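Local coordinates for translocator protein BipD (PDB 3NFT) that is required for invasion of epithelial cells and survival within host cells, and probably regulates type III secretion of the effectors BipB and BipC, at residues A[81-84]-A[85-88]; A[147-150]-A[151-154]; A[156-159]-A[160-163]; A[240-244]-A[245-249]. All coordinates share one frame; numbering follows the deposited sequence. Where two conformers were deposited one is given.

Interaction 1 (A[81-84]-A[85-88]); sequences ARVA and VRGH
Arg-82 and Arg-86, one turn apart on helix 76-103, send their side chains the same way along the helix and bring two guanidinium groups close together. The nearest approach is NH2 of Arg-82 to NH2 of Arg-86, 4.0 Å, with the two planes turned 76° apart. These are like charges, and a carboxylate from helix 121-160 faces them: Glu-145 forms a salt bridge with NH2 of Arg-82 and a long, weak ion pair with NE of Arg-86. Gln-152 takes a further hydrogen bond from Arg-82.

Van der Waals contact comes largely from the way Arg-86 folds back. Its CG stands beside the backbone N (chi1 -74°), and a bend at chi3 carries the guanidinium over the preceding turn. One face then lies over Arg-82 O, while NH1 of Arg-86 rests 3.6 Å from CG2 of Val-83. Toward the bundle, CG2 of Val-85 sits 3.2 Å from Ala-81 O, and the same valine packs on Leu-47, Val-144 and Tyr-272 of three other helices.

The backbone supplies regular alpha-helical bonds: Val-85 N to Ala-81 O at 2.9 Å, Arg-86 N to Arg-82 O at 3.1 Å, and Gly-87 N to Val-83 O at 2.9 Å. His-88 N continues the series to Ala-84 O.

The side turned to the bundle is apolar and packed, while the arginines lie on another side. Glu-145, bound firmly to Arg-82 and only weakly to Arg-86, would be expected to offset part of the repulsion between them, and it ties the helix electrostatically to helix 121-160.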
ATOM      1  N   ALA A  81       9.371  31.030   8.838  1.00  9.56           N
ATOM      2  CA  ALA A  81       9.547  29.777   8.085  1.00  8.67           C
ATOM      3  C   ALA A  81       9.169  28.559   8.941  1.00  9.51           C
ATOM      4  O   ALA A  81       8.502  27.653   8.484  1.00  9.98           O
ATOM      5  CB  ALA A  81      10.940  29.639   7.567  1.00  8.65           C
ATOM      6  N   ARG A  82       9.634  28.535  10.189  1.00 10.43           N
ATOM      7  CA  ARG A  82       9.313  27.425  11.076  1.00 12.00           C
ATOM      8  C   ARG A  82       7.797  27.309  11.272  1.00 12.37           C
ATOM      9  O   ARG A  82       7.239  26.202  11.241  1.00 13.99           O
ATOM     10  CB  ARG A  82      10.020  27.621  12.406  1.00 11.84           C
ATOM     11  CG  ARG A  82      11.522  27.456  12.252  1.00 14.76           C
ATOM     12  CD  ARG A  82      12.275  27.928  13.499  1.00 18.74           C
ATOM     13  NE  ARG A  82      11.769  27.229  14.670  1.00 23.34           N
ATOM     14  CZ  ARG A  82      11.872  27.643  15.920  1.00 26.81           C
ATOM     15  NH1 ARG A  82      12.496  28.777  16.217  1.00 29.10           N
ATOM     16  NH2 ARG A  82      11.372  26.879  16.885  1.00 27.31           N
ATOM     17  N   VAL A  83       7.130  28.435  11.475  1.00 13.84           N
ATOM     18  CA  VAL A  83       5.673  28.451  11.633  1.00 14.78           C
ATOM     19  C   VAL A  83       4.948  27.914  10.385  1.00 13.87           C
ATOM     20  O   VAL A  83       4.002  27.098  10.474  1.00 14.90           O
ATOM     21  CB  VAL A  83       5.174  29.865  11.963  1.00 15.45           C
ATOM     22  CG1 VAL A  83       3.657  29.937  11.835  1.00 18.54           C
ATOM     23  CG2 VAL A  83       5.637  30.251  13.373  1.00 18.18           C
ATOM     24  N   ALA A  84       5.435  28.315   9.218  1.00 12.82           N
ATOM     25  CA  ALA A  84       4.818  27.909   7.971  1.00 12.07           C
ATOM     26  C   ALA A  84       5.031  26.414   7.710  1.00 11.22           C
ATOM     27  O   ALA A  84       4.140  25.744   7.211  1.00 12.15           O
ATOM     28  CB  ALA A  84       5.339  28.742   6.818  1.00 11.49           C
ATOM     29  N   VAL A  85       6.198  25.875   8.085  1.00  9.92           N
ATOM     30  CA  VAL A  85       6.477  24.478   7.864  1.00 10.28           C
ATOM     31  C   VAL A  85       5.548  23.642   8.753  1.00 10.75           C
ATOM     32  O   VAL A  85       4.966  22.649   8.306  1.00 11.11           O
ATOM     33  CB  VAL A  85       7.939  24.146   8.158  1.00  9.94           C
ATOM     34  CG1 VAL A  85       8.138  22.665   8.229  1.00 10.52           C
ATOM     35  CG2 VAL A  85       8.870  24.760   7.070  1.00 10.89           C
ATOM     36  N   ARG A  86       5.409  24.054  10.016  1.00 12.73           N
ATOM     37  CA  ARG A  86       4.477  23.406  10.946  1.00 15.42           C
ATOM     38  C   ARG A  86       3.044  23.449  10.429  1.00 13.61           C
ATOM     39  O   ARG A  86       2.351  22.435  10.410  1.00 14.44           O
ATOM     40  CB  ARG A  86       4.533  24.079  12.325  1.00 17.63           C
ATOM     41  CG  ARG A  86       5.766  23.755  13.120  1.00 24.94           C
ATOM     42  CD  ARG A  86       5.575  24.067  14.635  1.00 31.88           C
ATOM     43  NE  ARG A  86       6.624  24.958  15.154  1.00 37.17           N
ATOM     44  CZ  ARG A  86       6.546  26.291  15.208  1.00 40.48           C
ATOM     45  NH1 ARG A  86       5.458  26.927  14.785  1.00 42.29           N
ATOM     46  NH2 ARG A  86       7.560  26.999  15.711  1.00 42.45           N
ATOM     47  N   GLY A  87       2.616  24.610   9.954  1.00 13.98           N
ATOM     48  CA  GLY A  87       1.261  24.772   9.494  1.00 13.58           C
ATOM     49  C   GLY A  87       0.969  23.936   8.274  1.00 13.22           C
ATOM     50  O   GLY A  87      -0.111  23.368   8.128  1.00 14.84           O
ATOM     51  N   HIS A  88       1.946  23.868   7.371  1.00 12.51           N
ATOM     52  CA  HIS A  88       1.795  23.083   6.151  1.00 12.27           C
ATOM     53  C   HIS A  88       1.643  21.596   6.479  1.00 11.79           C
ATOM     54  O   HIS A  88       0.828  20.902   5.891  1.00 12.34           O
ATOM     55  CB  HIS A  88       2.993  23.273   5.237  1.00 11.68           C
ATOM     56  CG  HIS A  88       2.770  22.744   3.861  1.00 12.06           C
ATOM     57  ND1 HIS A  88       3.542  21.757   3.283  1.00 14.90           N
ATOM     58  CD2 HIS A  88       1.816  23.059   2.955  1.00 11.21           C
ATOM     59  CE1 HIS A  88       3.074  21.503   2.068  1.00 10.28           C
ATOM     60  NE2 HIS A  88       2.033  22.286   1.848  1.00 15.22           N
TER

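Interaction 2 (A[147-150]-A[151-154]); sequences LTKY and FQSV
Tyr-150 O can be gripped twice from the next turn of helix 121-160: Val-154 N donates to it at 3.0 Å and, in one of two deposited conformers of Ser-153, OG of that serine at 2.7 Å. The serine bond, probably not permanent, is a side-chain-to-backbone bond within an alpha-helix, in the region predicted to form a coiled coil. With OG between the backbone N and the carbonyl carbon (chi1 71°), the hydroxyl turns back toward the preceding turn. It reaches the oxygen from the flank, at a C=O...OG angle of 119°, whereas the amide of Val-154 comes in almost head-on at 160°. The two donors come in at different angles, so one carbonyl can serve both.

Ahead of it the helix keeps its usual pattern, with Phe-151 N bonded to Leu-147 O, Gln-152 N to Thr-148 O and Ser-153 N to Lys-149 O.

The buried side faces the other helices. Phe-151 swings away from the preceding turn to stack on Phe-54 and meet Phe-78 at a steep angle, and Val-154 reaches both Phe-54 and Ile-261. Gln-152 is extended, and its NE2 donates to Asp-79 of helix 76-103; CD of Lys-149 comes within 4.2 Å of OE1 of Gln-152.

Tyr-150 and Val-154 run side by side in the same direction, one turn apart. The valine methyl CG2 leans obliquely against the phenol ring, 3.6 Å from CE1 of Tyr-150, and also lies 3.3 Å from Tyr-150 O.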
ATOM      1  N   LEU A 147      16.422  21.827  11.572  1.00 10.05           N
ATOM      2  CA  LEU A 147      17.481  22.412  10.772  1.00 10.97           C
ATOM      3  C   LEU A 147      17.293  23.926  10.638  1.00  9.46           C
ATOM      4  O   LEU A 147      18.265  24.664  10.591  1.00  9.91           O
ATOM      5  CB  LEU A 147      17.609  21.716   9.427  1.00 12.98           C
ATOM      6  CG  LEU A 147      18.554  20.493   9.399  1.00 17.42           C
ATOM      7  CD1 LEU A 147      20.018  20.879   9.502  1.00 20.90           C
ATOM      8  CD2 LEU A 147      18.236  19.470  10.502  1.00 20.29           C
ATOM      9  N   THR A 148      16.047  24.381  10.574  1.00  9.35           N
ATOM     10  CA  THR A 148      15.820  25.812  10.473  1.00  8.74           C
ATOM     11  C   THR A 148      16.141  26.503  11.799  1.00  8.74           C
ATOM     12  O   THR A 148      16.650  27.616  11.823  1.00  9.60           O
ATOM     13  CB  THR A 148      14.390  26.136   9.989  1.00  9.13           C
ATOM     14  OG1 THR A 148      14.175  25.485   8.719  1.00 11.55           O
ATOM     15  CG2 THR A 148      14.184  27.647   9.844  1.00 10.59           C
ATOM     16  N   LYS A 149      15.845  25.839  12.917  1.00  9.33           N
ATOM     17  CA  LYS A 149      16.279  26.375  14.195  1.00 10.12           C
ATOM     18  C   LYS A 149      17.796  26.502  14.295  1.00  9.58           C
ATOM     19  O   LYS A 149      18.336  27.507  14.781  1.00  9.68           O
ATOM     20  CB  LYS A 149      15.738  25.497  15.319  1.00 11.93           C
ATOM     21  CG  LYS A 149      16.201  25.929  16.662  1.00 17.26           C
ATOM     22  CD  LYS A 149      15.674  27.264  17.120  1.00 24.39           C
ATOM     23  CE  LYS A 149      15.818  27.368  18.648  1.00 26.93           C
ATOM     24  NZ  LYS A 149      15.731  28.749  19.135  1.00 32.26           N
ATOM     25  N   TYR A 150      18.502  25.470  13.851  1.00  9.23           N
ATOM     26  CA  TYR A 150      19.957  25.527  13.735  1.00  8.72           C
ATOM     27  C   TYR A 150      20.426  26.702  12.895  1.00  7.97           C
ATOM     28  O   TYR A 150      21.285  27.477  13.283  1.00  9.00           O
ATOM     29  CB  TYR A 150      20.454  24.231  13.141  1.00  9.58           C
ATOM     30  CG  TYR A 150      21.819  24.233  12.473  1.00  9.21           C
ATOM     31  CD1 TYR A 150      22.990  24.522  13.181  1.00  9.56           C
ATOM     32  CD2 TYR A 150      21.955  23.872  11.151  1.00 11.24           C
ATOM     33  CE1 TYR A 150      24.214  24.467  12.574  1.00 11.82           C
ATOM     34  CE2 TYR A 150      23.189  23.820  10.527  1.00 10.30           C
ATOM     35  CZ  TYR A 150      24.328  24.120  11.244  1.00 10.40           C
ATOM     36  OH  TYR A 150      25.555  24.037  10.635  1.00 11.17           O
ATOM     37  N   PHE A 151      19.809  26.820  11.719  1.00  7.96           N
ATOM     38  CA  PHE A 151      20.148  27.858  10.737  1.00  6.84           C
ATOM     39  C   PHE A 151      19.954  29.229  11.378  1.00  7.17           C
ATOM     40  O   PHE A 151      20.803  30.094  11.245  1.00  7.82           O
ATOM     41  CB  PHE A 151      19.247  27.638   9.519  1.00  7.30           C
ATOM     42  CG  PHE A 151      19.649  28.356   8.253  1.00  8.00           C
ATOM     43  CD1 PHE A 151      20.954  28.370   7.791  1.00  8.34           C
ATOM     44  CD2 PHE A 151      18.642  28.927   7.457  1.00  8.86           C
ATOM     45  CE1 PHE A 151      21.287  28.962   6.573  1.00 10.03           C
ATOM     46  CE2 PHE A 151      18.961  29.496   6.238  1.00  8.80           C
ATOM     47  CZ  PHE A 151      20.274  29.526   5.799  1.00  9.87           C
ATOM     48  N   GLN A 152      18.832  29.383  12.098  1.00  7.89           N
ATOM     49  CA  GLN A 152      18.505  30.565  12.858  1.00  7.78           C
ATOM     50  C   GLN A 152      19.527  30.870  13.921  1.00  7.58           C
ATOM     51  O   GLN A 152      19.934  32.013  14.098  1.00  8.08           O
ATOM     52  CB  GLN A 152      17.095  30.453  13.459  1.00  8.01           C
ATOM     53  CG  GLN A 152      16.552  31.667  14.185  1.00  9.18           C
ATOM     54  CD  GLN A 152      15.090  31.468  14.592  1.00 13.31           C
ATOM     55  OE1 GLN A 152      14.549  30.366  14.493  1.00 20.02           O
ATOM     56  NE2 GLN A 152      14.435  32.521  15.018  1.00 13.78           N
ATOM     57  N   SER A 153      19.962  29.835  14.638  0.51  8.47           N
ATOM     58  CA  SER A 153      20.899  30.039  15.736  0.51  8.54           C
ATOM     59  C   SER A 153      22.274  30.465  15.206  1.00  8.04           C
ATOM     60  O   SER A 153      22.986  31.231  15.849  1.00  8.61           O
ATOM     61  CB  SER A 153      21.007  28.775  16.603  0.51  9.11           C
ATOM     62  OG  SER A 153      21.686  27.732  15.934  0.51  9.91           O
ATOM     63  N   VAL A 154      22.633  30.001  14.002  1.00  8.05           N
ATOM     64  CA  VAL A 154      23.874  30.422  13.344  1.00  8.38           C
ATOM     65  C   VAL A 154      23.746  31.887  12.905  1.00  7.68           C
ATOM     66  O   VAL A 154      24.614  32.693  13.137  1.00  8.13           O
ATOM     67  CB  VAL A 154      24.249  29.495  12.186  1.00  8.58           C
ATOM     68  CG1 VAL A 154      25.474  30.012  11.436  1.00  9.92           C
ATOM     69  CG2 VAL A 154      24.493  28.048  12.669  1.00 10.38           C
TER

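Interaction 3 (A[156-159]-A[160-163]); sequences DVMS and KLQD
Asp-156 and Lys-160 run at a slant to each other on the last turn of helix 121-160, their charged ends meeting in a salt bridge. The lysine leaves with CG beside its backbone N, stays extended as far as CE, and only at chi4 (60°) bends, dropping NZ of Lys-160 onto OD1 of Asp-156 at 2.7 Å. The ammonium arrives on the syn side of that oxygen, 18° out of the carboxylate plane. Along the way CD of Lys-160 passes 3.7 Å from OD1 of Asp-156, so the aliphatic chain lies against the acid as well. Beneath this pair Lys-160 N makes a straight bond of 2.9 Å to Asp-156 O.

Gln-162 points its amide back along the chain instead. NE2 of Gln-162 meets Met-158 O at 3.0 Å, the oxygen lying close to the amide plane, and NE2 also bonds to Arg-71 O. The backbone here is changing from alpha to 3-10: Leu-161 N still reaches Val-157 O at 2.9 Å, but Gln-162 N turns to Ser-159 O at 3.2 Å, approaching from above the carbonyl plane.

Leu-161 lays its CD2 against CA of Met-158, 3.6 Å away, and packs onwards against Ile-180 and Phe-254, joining the helix end to helices 177-189 and 244-295.

Chemically, a side chain takes over at one carbonyl as the alpha pattern runs out. The Gln-162 amide satisfies the carbonyl of Met-158 where a backbone N-H would have served in a continuing helix, and the negative carboxylate near the lysine would be expected to stabilise its protonated form.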
ATOM      1  N   ASP A 156      21.910  34.065  14.373  1.00  7.93           N
ATOM      2  CA  ASP A 156      21.877  34.796  15.623  1.00  8.37           C
ATOM      3  C   ASP A 156      23.323  35.025  16.099  1.00  8.45           C
ATOM      4  O   ASP A 156      23.728  36.142  16.386  1.00  9.33           O
ATOM      5  CB  ASP A 156      21.085  33.968  16.641  1.00  8.60           C
ATOM      6  CG  ASP A 156      20.721  34.723  17.906  1.00 10.83           C
ATOM      7  OD1 ASP A 156      21.083  35.894  18.108  1.00 12.68           O
ATOM      8  OD2 ASP A 156      20.033  34.080  18.745  1.00 16.35           O
ATOM      9  N   VAL A 157      24.133  33.949  16.170  1.00  9.74           N
ATOM     10  CA  VAL A 157      25.508  34.112  16.617  1.00 10.70           C
ATOM     11  C   VAL A 157      26.342  34.987  15.675  1.00  9.79           C
ATOM     12  O   VAL A 157      27.174  35.775  16.141  1.00 10.01           O
ATOM     13  CB  VAL A 157      26.180  32.779  16.956  1.00 11.98           C
ATOM     14  CG1 VAL A 157      26.674  32.075  15.716  1.00 12.48           C
ATOM     15  CG2 VAL A 157      27.327  33.021  17.950  1.00 13.60           C
ATOM     16  N   MET A 158      26.100  34.894  14.365  0.57  8.71           N
ATOM     17  CA  MET A 158      26.852  35.694  13.411  0.57  8.59           C
ATOM     18  C   MET A 158      26.448  37.157  13.470  0.57  8.31           C
ATOM     19  O   MET A 158      27.165  38.016  12.942  0.57  9.66           O
ATOM     20  CB  MET A 158      26.743  35.136  11.986  0.57  8.56           C
ATOM     21  CG  MET A 158      27.312  33.746  11.860  0.57  9.89           C
ATOM     22  SD  MET A 158      27.322  33.180  10.138  0.57 10.60           S
ATOM     23  CE  MET A 158      25.595  33.293   9.678  0.57 12.14           C
ATOM     24  N   SER A 159      25.286  37.428  14.071  1.00  8.92           N
ATOM     25  CA  SER A 159      24.846  38.799  14.311  1.00  9.06           C
ATOM     26  C   SER A 159      25.469  39.305  15.631  1.00  9.03           C
ATOM     27  O   SER A 159      26.086  40.360  15.668  1.00  9.63           O
ATOM     28  CB  SER A 159      23.333  38.854  14.378  1.00  9.67           C
ATOM     29  OG  SER A 159      22.748  38.435  13.161  1.00 10.18           O
ATOM     30  N   LYS A 160      25.297  38.541  16.707  1.00  9.76           N
ATOM     31  CA  LYS A 160      25.817  38.901  18.021  1.00 10.28           C
ATOM     32  C   LYS A 160      27.319  39.115  18.024  1.00  9.47           C
ATOM     33  O   LYS A 160      27.822  40.034  18.681  1.00 10.05           O
ATOM     34  CB  LYS A 160      25.466  37.818  19.042  1.00 10.78           C
ATOM     35  CG  LYS A 160      24.036  37.782  19.448  1.00 15.95           C
ATOM     36  CD  LYS A 160      23.776  36.682  20.472  1.00 21.59           C
ATOM     37  CE  LYS A 160      22.565  36.974  21.320  1.00 26.69           C
ATOM     38  NZ  LYS A 160      21.318  37.112  20.522  1.00 29.24           N
ATOM     39  N   LEU A 161      28.048  38.303  17.256  1.00  9.00           N
ATOM     40  CA  LEU A 161      29.509  38.358  17.301  1.00  8.72           C
ATOM     41  C   LEU A 161      30.066  39.646  16.756  1.00  9.29           C
ATOM     42  O   LEU A 161      31.170  40.033  17.063  1.00 10.79           O
ATOM     43  CB  LEU A 161      30.145  37.148  16.615  1.00  8.95           C
ATOM     44  CG  LEU A 161      30.040  36.990  15.093  1.00 10.90           C
ATOM     45  CD1 LEU A 161      31.087  37.861  14.403  1.00 11.84           C
ATOM     46  CD2 LEU A 161      30.230  35.503  14.679  1.00 11.75           C
ATOM     47  N   GLN A 162      29.251  40.355  15.960  1.00  9.11           N
ATOM     48  CA  GLN A 162      29.676  41.616  15.358  1.00  8.51           C
ATOM     49  C   GLN A 162      29.929  42.693  16.418  1.00  8.67           C
ATOM     50  O   GLN A 162      30.637  43.663  16.149  1.00 10.96           O
ATOM     51  CB  GLN A 162      28.641  42.071  14.320  1.00  9.64           C
ATOM     52  CG  GLN A 162      28.548  41.090  13.189  1.00  9.88           C
ATOM     53  CD  GLN A 162      27.611  41.560  12.084  1.00 10.78           C
ATOM     54  OE1 GLN A 162      27.502  42.756  11.827  1.00 14.00           O
ATOM     55  NE2 GLN A 162      26.928  40.617  11.458  1.00 11.21           N
ATOM     56  N   ASP A 163      29.367  42.509  17.611  1.00  8.93           N
ATOM     57  CA  ASP A 163      29.617  43.453  18.695  1.00  9.59           C
ATOM     58  C   ASP A 163      31.075  43.401  19.131  1.00  9.52           C
ATOM     59  O   ASP A 163      31.560  44.304  19.829  1.00 11.70           O
ATOM     60  CB  ASP A 163      28.776  43.132  19.918  1.00 10.88           C
ATOM     61  CG  ASP A 163      27.321  43.521  19.791  1.00 13.79           C
ATOM     62  OD1 ASP A 163      26.544  43.168  20.697  1.00 19.14           O
ATOM     63  OD2 ASP A 163      26.947  44.203  18.834  1.00 17.16           O
TER

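Interaction 4 (A[240-244]-A[245-249]); sequences TVWDT and ARYQA
Asp-243 is the N-cap of helix 244-295, and its carboxylate joins strand 240-243 to the helix's first turn by gripping Arg-246 through backbone and side chain. The strand and helix segments run at 102° to each other, and the acid stands at the corner.

Arg-246 is the side chain to follow. Its CB lies over one face of the Trp-242 ring, 4.1 Å from CG of Trp-242, and also 3.4 Å from OD1 of Asp-243. CG and CD keep beside that same oxygen as the chain runs out extended to NE, crossing the indole at about a right angle. At the tip NH1 of Arg-246 donates to OD1 of Asp-243 at 2.9 Å, completing a salt bridge; OD1 lies in the guanidinium plane, but the arginine comes from above the carboxylate, the two planes being 84° apart. The other oxygen, OD2 of Asp-243, accepts the capping bond from Arg-246 N at 3.2 Å. The aspartate CG, between its backbone N and carbonyl carbon (chi1 57°), puts the carboxylate within range of both.

Regular helix bonds begin at once, from Tyr-247 N to Asp-243 O and from Gln-248 N to Thr-244 O. Tyr-247 carries its hydroxyl to Pro-60 O, and Trp-242 also meets Trp-250 further along the helix. Thr-244 OG1 bonds to Lys-171 O, and the Gln-248 amide to Asp-61.

Thr-244 and Gln-248 lie side by side, pointing the same way, with the methyl CG2 of Thr-244 3.6 Å from NE2 of Gln-248.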
ATOM      1  N   THR A 240      42.756  41.032  19.971  1.00 12.90           N
ATOM      2  CA  THR A 240      43.556  40.904  18.761  1.00 12.84           C
ATOM      3  C   THR A 240      43.384  42.110  17.872  1.00 13.38           C
ATOM      4  O   THR A 240      42.259  42.538  17.604  1.00 14.49           O
ATOM      5  CB  THR A 240      43.192  39.636  17.995  1.00 12.73           C
ATOM      6  OG1 THR A 240      43.619  38.504  18.776  1.00 13.67           O
ATOM      7  CG2 THR A 240      43.870  39.592  16.606  1.00 13.14           C
ATOM      8  N   VAL A 241      44.499  42.673  17.455  1.00 13.50           N
ATOM      9  CA  VAL A 241      44.512  43.797  16.542  1.00 14.59           C
ATOM     10  C   VAL A 241      45.146  43.348  15.235  1.00 14.51           C
ATOM     11  O   VAL A 241      46.311  42.916  15.190  1.00 15.45           O
ATOM     12  CB  VAL A 241      45.226  45.020  17.127  1.00 15.06           C
ATOM     13  CG1 VAL A 241      45.289  46.130  16.075  1.00 16.43           C
ATOM     14  CG2 VAL A 241      44.502  45.510  18.370  1.00 15.47           C
ATOM     15  N   TRP A 242      44.361  43.410  14.167  1.00 14.17           N
ATOM     16  CA  TRP A 242      44.810  42.985  12.839  1.00 13.71           C
ATOM     17  C   TRP A 242      44.767  44.143  11.846  1.00 14.85           C
ATOM     18  O   TRP A 242      43.825  44.947  11.842  1.00 15.13           O
ATOM     19  CB  TRP A 242      43.917  41.880  12.291  1.00 14.19           C
ATOM     20  CG  TRP A 242      44.197  40.484  12.739  1.00 15.67           C
ATOM     21  CD1 TRP A 242      45.391  39.987  13.186  1.00 18.13           C
ATOM     22  CD2 TRP A 242      43.292  39.374  12.694  1.00 16.44           C
ATOM     23  NE1 TRP A 242      45.260  38.637  13.456  1.00 19.99           N
ATOM     24  CE2 TRP A 242      43.982  38.243  13.154  1.00 18.28           C
ATOM     25  CE3 TRP A 242      41.945  39.234  12.343  1.00 16.52           C
ATOM     26  CZ2 TRP A 242      43.364  36.989  13.276  1.00 18.47           C
ATOM     27  CZ3 TRP A 242      41.349  37.996  12.462  1.00 15.96           C
ATOM     28  CH2 TRP A 242      42.066  36.884  12.902  1.00 17.63           C
ATOM     29  N   ASP A 243      45.752  44.176  10.962  1.00 15.23           N
ATOM     30  CA  ASP A 243      45.671  45.017   9.788  1.00 15.80           C
ATOM     31  C   ASP A 243      44.499  44.543   8.943  1.00 14.93           C
ATOM     32  O   ASP A 243      44.038  43.387   9.047  1.00 14.06           O
ATOM     33  CB  ASP A 243      46.967  44.961   8.981  1.00 17.16           C
ATOM     34  CG  ASP A 243      47.331  43.550   8.567  1.00 19.88           C
ATOM     35  OD1 ASP A 243      47.678  42.724   9.462  1.00 21.42           O
ATOM     36  OD2 ASP A 243      47.263  43.251   7.363  1.00 23.63           O
ATOM     37  N   THR A 244      44.017  45.434   8.086  1.00 14.69           N
ATOM     38  CA  THR A 244      42.872  45.105   7.274  1.00 14.91           C
ATOM     39  C   THR A 244      43.083  43.827   6.467  1.00 13.71           C
ATOM     40  O   THR A 244      42.173  42.994   6.377  1.00 14.87           O
ATOM     41  CB  THR A 244      42.528  46.268   6.349  1.00 16.09           C
ATOM     42  OG1 THR A 244      42.214  47.401   7.154  1.00 19.71           O
ATOM     43  CG2 THR A 244      41.351  45.873   5.478  1.00 19.10           C
ATOM     44  N   ALA A 245      44.262  43.653   5.861  1.00 13.24           N
ATOM     45  CA  ALA A 245      44.457  42.500   4.992  1.00 13.24           C
ATOM     46  C   ALA A 245      44.326  41.186   5.766  1.00 12.50           C
ATOM     47  O   ALA A 245      43.681  40.258   5.301  1.00 12.64           O
ATOM     48  CB  ALA A 245      45.774  42.570   4.252  1.00 14.26           C
ATOM     49  N   ARG A 246      44.915  41.117   6.960  1.00 12.04           N
ATOM     50  CA  ARG A 246      44.785  39.896   7.770  1.00 11.61           C
ATOM     51  C   ARG A 246      43.340  39.692   8.248  1.00 11.36           C
ATOM     52  O   ARG A 246      42.830  38.560   8.307  1.00 12.04           O
ATOM     53  CB  ARG A 246      45.746  39.914   8.951  1.00 12.77           C
ATOM     54  CG  ARG A 246      47.133  39.487   8.560  1.00 15.34           C
ATOM     55  CD  ARG A 246      48.020  39.319   9.791  1.00 18.29           C
ATOM     56  NE  ARG A 246      49.419  38.987   9.477  1.00 18.91           N
ATOM     57  CZ  ARG A 246      50.369  39.881   9.215  1.00 20.01           C
ATOM     58  NH1 ARG A 246      50.098  41.182   9.189  1.00 20.58           N
ATOM     59  NH2 ARG A 246      51.613  39.471   8.966  1.00 20.57           N
ATOM     60  N   TYR A 247      42.648  40.773   8.579  1.00 11.34           N
ATOM     61  CA  TYR A 247      41.253  40.646   8.972  1.00 11.15           C
ATOM     62  C   TYR A 247      40.440  40.074   7.808  1.00 10.72           C
ATOM     63  O   TYR A 247      39.608  39.195   7.973  1.00 11.53           O
ATOM     64  CB  TYR A 247      40.692  42.003   9.411  1.00 11.23           C
ATOM     65  CG  TYR A 247      39.208  41.928   9.640  1.00  9.87           C
ATOM     66  CD1 TYR A 247      38.311  42.315   8.641  1.00 11.07           C
ATOM     67  CD2 TYR A 247      38.694  41.412  10.824  1.00 11.25           C
ATOM     68  CE1 TYR A 247      36.966  42.220   8.839  1.00 11.62           C
ATOM     69  CE2 TYR A 247      37.340  41.313  11.033  1.00 11.42           C
ATOM     70  CZ  TYR A 247      36.463  41.705  10.033  1.00 11.32           C
ATOM     71  OH  TYR A 247      35.091  41.598  10.252  1.00 13.29           O
ATOM     72  N   GLN A 248      40.694  40.581   6.607  1.00 11.81           N
ATOM     73  CA  GLN A 248      39.933  40.150   5.451  1.00 13.00           C
ATOM     74  C   GLN A 248      40.185  38.689   5.125  1.00 12.39           C
ATOM     75  O   GLN A 248      39.284  37.991   4.703  1.00 11.87           O
ATOM     76  CB  GLN A 248      40.231  41.052   4.242  1.00 13.73           C
ATOM     77  CG  GLN A 248      39.621  42.440   4.439  1.00 15.49           C
ATOM     78  CD  GLN A 248      39.827  43.401   3.265  1.00 20.19           C
ATOM     79  OE1 GLN A 248      40.741  43.240   2.454  1.00 23.62           O
ATOM     80  NE2 GLN A 248      38.995  44.435   3.204  1.00 21.92           N
ATOM     81  N   ALA A 249      41.427  38.229   5.331  1.00 12.06           N
ATOM     82  CA  ALA A 249      41.730  36.825   5.130  1.00 12.38           C
ATOM     83  C   ALA A 249      40.922  35.961   6.092  1.00 11.52           C
ATOM     84  O   ALA A 249      40.397  34.902   5.700  1.00 12.65           O
ATOM     85  CB  ALA A 249      43.211  36.551   5.336  1.00 12.41           C
TER

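Interactions 1 and 2 touch: their segments lie on helices 76-103 and 121-160, and Arg-82 NH1 meets Gln-152 OE1 at 3.1 Å. Interaction 2, whose centre lies about 7 Å from the centre of the chain, is the most central, combining aromatic and aliphatic packing with a carbonyl that accepts two bonds. Interaction 1, only partly buried, pairs packing with clustered charge. Interaction 3, mostly buried though farther out, continues the helix of interaction 2 to its end, where a salt bridge and a glutamine amide accompany the change to 3-10. Interaction 4 is a surface contact about 18 Å from interaction 3, centre to centre, and starts a helix with an aspartate cap where interaction 3 finishes one.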